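Rab GTPase binding effector protein 1 (Homo sapiens, PDB 1TU3) probably binds small GTPases of the Rab family as an effector, pairing with a second copy of itself through long helices. Local coordinates at residues 48-52 and 64-69. Residues are numbered along the deposited sequence; the frame is centred on the assembly and turned at random.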
ATOM      1  N   GLN G  48      -2.077   9.570  -4.317  1.00 43.90           N
ATOM      2  CA  GLN G  48      -1.134   9.970  -5.354  1.00 37.94           C
ATOM      3  C   GLN G  48      -1.469   9.388  -6.734  1.00 40.89           C
ATOM      4  O   GLN G  48      -1.345  10.085  -7.742  1.00 32.58           O
ATOM      5  CB  GLN G  48       0.286   9.593  -4.936  1.00 44.84           C
ATOM      6  CG  GLN G  48       1.358  10.540  -5.449  1.00 62.99           C
ATOM      7  CD  GLN G  48       2.710  10.324  -4.774  1.00 76.33           C
ATOM      8  OE1 GLN G  48       2.792  10.221  -3.549  1.00 89.02           O
ATOM      9  NE2 GLN G  48       3.773  10.265  -5.567  1.00 77.57           N
ATOM     10  N   LEU G  49      -1.909   8.134  -6.806  1.00 38.80           N
ATOM     11  CA  LEU G  49      -2.292   7.587  -8.115  1.00 37.28           C
ATOM     12  C   LEU G  49      -3.512   8.319  -8.663  1.00 38.04           C
ATOM     13  O   LEU G  49      -3.691   8.441  -9.870  1.00 37.28           O
ATOM     14  CB  LEU G  49      -2.630   6.092  -8.042  1.00 39.99           C
ATOM     15  CG  LEU G  49      -1.431   5.162  -8.064  1.00 48.05           C
ATOM     16  CD1 LEU G  49      -1.938   3.743  -7.923  1.00 64.08           C
ATOM     17  CD2 LEU G  49      -0.648   5.328  -9.343  1.00 45.95           C
ATOM     18  N   GLU G  50      -4.364   8.779  -7.764  1.00 41.68           N
ATOM     19  CA  GLU G  50      -5.597   9.394  -8.170  1.00 41.74           C
ATOM     20  C   GLU G  50      -5.278  10.813  -8.640  1.00 42.03           C
ATOM     21  O   GLU G  50      -5.679  11.200  -9.720  1.00 42.29           O
ATOM     22  CB  GLU G  50      -6.589   9.399  -6.986  1.00 48.13           C
ATOM     23  CG  GLU G  50      -7.891  10.149  -7.249  1.00 57.78           C
ATOM     24  CD  GLU G  50      -8.569   9.739  -8.555  1.00 62.04           C
ATOM     25  OE1 GLU G  50      -8.411   8.567  -8.986  1.00 53.20           O
ATOM     26  OE2 GLU G  50      -9.268  10.596  -9.139  1.00 62.19           O
ATOM     27  N   ARG G  51      -4.526  11.569  -7.844  1.00 43.42           N
ATOM     28  CA  ARG G  51      -3.995  12.842  -8.316  1.00 43.90           C
ATOM     29  C   ARG G  51      -3.439  12.709  -9.738  1.00 51.35           C
ATOM     30  O   ARG G  51      -3.819  13.459 -10.628  1.00 46.05           O
ATOM     31  CB  ARG G  51      -2.889  13.342  -7.405  1.00 43.94           C
ATOM     32  CG  ARG G  51      -3.364  14.019  -6.143  1.00 50.69           C
ATOM     33  CD  ARG G  51      -2.241  14.893  -5.576  1.00 63.22           C
ATOM     34  NE  ARG G  51      -1.278  14.129  -4.792  1.00 87.30           N
ATOM     35  CZ  ARG G  51      -0.053  14.551  -4.489  1.00 95.27           C
ATOM     36  NH1 ARG G  51       0.360  15.738  -4.918  1.00 94.01           N
ATOM     37  NH2 ARG G  51       0.751  13.791  -3.747  1.00 96.17           N
ATOM     38  N   ILE G  52      -2.545  11.751  -9.949  1.00 47.73           N
ATOM     39  CA  ILE G  52      -1.987  11.534 -11.277  1.00 53.03           C
ATOM     40  C   ILE G  52      -3.071  11.288 -12.328  1.00 53.58           C
ATOM     41  O   ILE G  52      -2.984  11.788 -13.443  1.00 51.10           O
ATOM     42  CB  ILE G  52      -1.003  10.349 -11.268  1.00 45.50           C
ATOM     43  CG1 ILE G  52       0.307  10.797 -10.604  1.00 34.95           C
ATOM     44  CG2 ILE G  52      -0.765   9.843 -12.688  1.00 38.21           C
ATOM     45  CD1 ILE G  52       1.238   9.659 -10.320  1.00 43.07           C
ATOM     46  N   ILE G  64       3.683  15.663  -9.013  1.00 45.78           N
ATOM     47  CA  ILE G  64       2.992  14.752  -8.112  1.00 51.58           C
ATOM     48  C   ILE G  64       3.941  13.628  -7.682  1.00 52.80           C
ATOM     49  O   ILE G  64       4.021  13.298  -6.504  1.00 37.69           O
ATOM     50  CB  ILE G  64       1.753  14.123  -8.789  1.00 55.77           C
ATOM     51  CG1 ILE G  64       0.726  15.228  -9.080  1.00 57.38           C
ATOM     52  CG2 ILE G  64       1.174  12.993  -7.899  1.00 47.01           C
ATOM     53  CD1 ILE G  64      -0.436  14.802  -9.960  1.00 46.09           C
ATOM     54  N   LEU G  65       4.664  13.057  -8.643  1.00 51.98           N
ATOM     55  CA  LEU G  65       5.547  11.945  -8.344  1.00 55.49           C
ATOM     56  C   LEU G  65       6.693  12.394  -7.454  1.00 57.57           C
ATOM     57  O   LEU G  65       7.426  11.567  -6.913  1.00 56.82           O
ATOM     58  CB  LEU G  65       6.093  11.323  -9.636  1.00 53.41           C
ATOM     59  CG  LEU G  65       5.172  10.345 -10.388  1.00 52.33           C
ATOM     60  CD1 LEU G  65       5.766  10.015 -11.723  1.00 48.56           C
ATOM     61  CD2 LEU G  65       4.968   9.076  -9.597  1.00 44.92           C
ATOM     62  N   ASN G  66       6.838  13.707  -7.295  1.00 59.81           N
ATOM     63  CA  ASN G  66       7.965  14.250  -6.548  1.00 60.78           C
ATOM     64  C   ASN G  66       7.554  14.863  -5.233  1.00 64.34           C
ATOM     65  O   ASN G  66       8.383  15.390  -4.503  1.00 65.06           O
ATOM     66  CB  ASN G  66       8.696  15.288  -7.384  1.00 61.56           C
ATOM     67  CG  ASN G  66       9.877  14.708  -8.112  1.00 72.80           C
ATOM     68  OD1 ASN G  66      10.897  14.374  -7.498  1.00 77.41           O
ATOM     69  ND2 ASN G  66       9.752  14.571  -9.430  1.00 68.31           N
ATOM     70  N   ASP G  67       6.268  14.799  -4.926  1.00 70.35           N
ATOM     71  CA  ASP G  67       5.790  15.375  -3.686  1.00 83.44           C
ATOM     72  C   ASP G  67       6.329  14.639  -2.466  1.00 92.48           C
ATOM     73  O   ASP G  67       7.417  14.051  -2.512  1.00 97.43           O
ATOM     74  CB  ASP G  67       4.269  15.378  -3.663  1.00 84.40           C
ATOM     75  CG  ASP G  67       3.714  16.740  -3.322  1.00 79.14           C
ATOM     76  OD1 ASP G  67       4.247  17.350  -2.373  1.00 79.15           O
ATOM     77  OD2 ASP G  67       2.760  17.197  -3.996  1.00 77.32           O
ATOM     78  N   THR G  68       5.576  14.680  -1.370  1.00 97.88           N
ATOM     79  CA  THR G  68       5.980  13.997  -0.144  1.00102.29           C
ATOM     80  C   THR G  68       5.018  12.865   0.221  1.00105.68           C
ATOM     81  O   THR G  68       3.898  12.788  -0.295  1.00106.31           O
ATOM     82  CB  THR G  68       6.082  14.984   1.052  1.00101.79           C
ATOM     83  OG1 THR G  68       4.823  15.641   1.250  1.00 99.61           O
ATOM     84  CG2 THR G  68       7.165  16.029   0.787  1.00 97.04           C
ATOM     85  N   LYS G  69       5.475  11.981   1.105  1.00109.61           N
ATOM     86  CA  LYS G  69       4.661  10.867   1.584  1.00109.49           C
ATOM     87  C   LYS G  69       4.857  10.665   3.086  1.00111.71           C
ATOM     88  O   LYS G  69       5.605  11.460   3.702  1.00111.62           O
ATOM     89  CB  LYS G  69       5.026   9.572   0.848  1.00105.30           C
ATOM     90  CG  LYS G  69       4.964   9.665  -0.665  1.00102.41           C
ATOM     91  CD  LYS G  69       6.261  10.222  -1.228  1.00106.98           C
ATOM     92  CE  LYS G  69       6.176  10.460  -2.728  1.00106.82           C
ATOM     93  NZ  LYS G  69       5.296  11.611  -3.051  1.00110.34           N
TER
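Ile52 and Ile64 bring the backbones to a CA-to-CA distance of 6.7 Å, where the end of helix 58-64 and the type I beta turn Ile64-Asp67 fold back on the long helix 20-54 as a helical hairpin. Ile64 packs against Gln48, Arg51 and Ile52 of that helix. Its CG2 lies 3.5 Å from CG of Gln48, also touches CG1 of Ile52, and sits over the centre of one face of the Arg51 guanidinium. CD1 of Ile64 reaches back to the Arg51 backbone. Beside it, CD1 of Ile52 packs on CD2 of Leu65 at 3.8 Å; both residues also pack on Leu49 of the second copy of this protein, placing the hairpin beside the contact between the copies. Arg51, bent at chi3 (-82°), sends NH1 to OD2 of Asp67 in a salt bridge of 3.0 Å. The bond is nearly straight (161°); OD2 lies close to the guanidinium plane, while NH1 meets the anti side of the carboxylate, tilted out of its plane. The extended Gln48 chain crosses Lys69, whose poor order makes their bond tentative: NZ of Lys69 donates to OE1 of Gln48 at 2.9 Å, from above the carbonyl plane and off the lone pairs (C=O...N angle 101°).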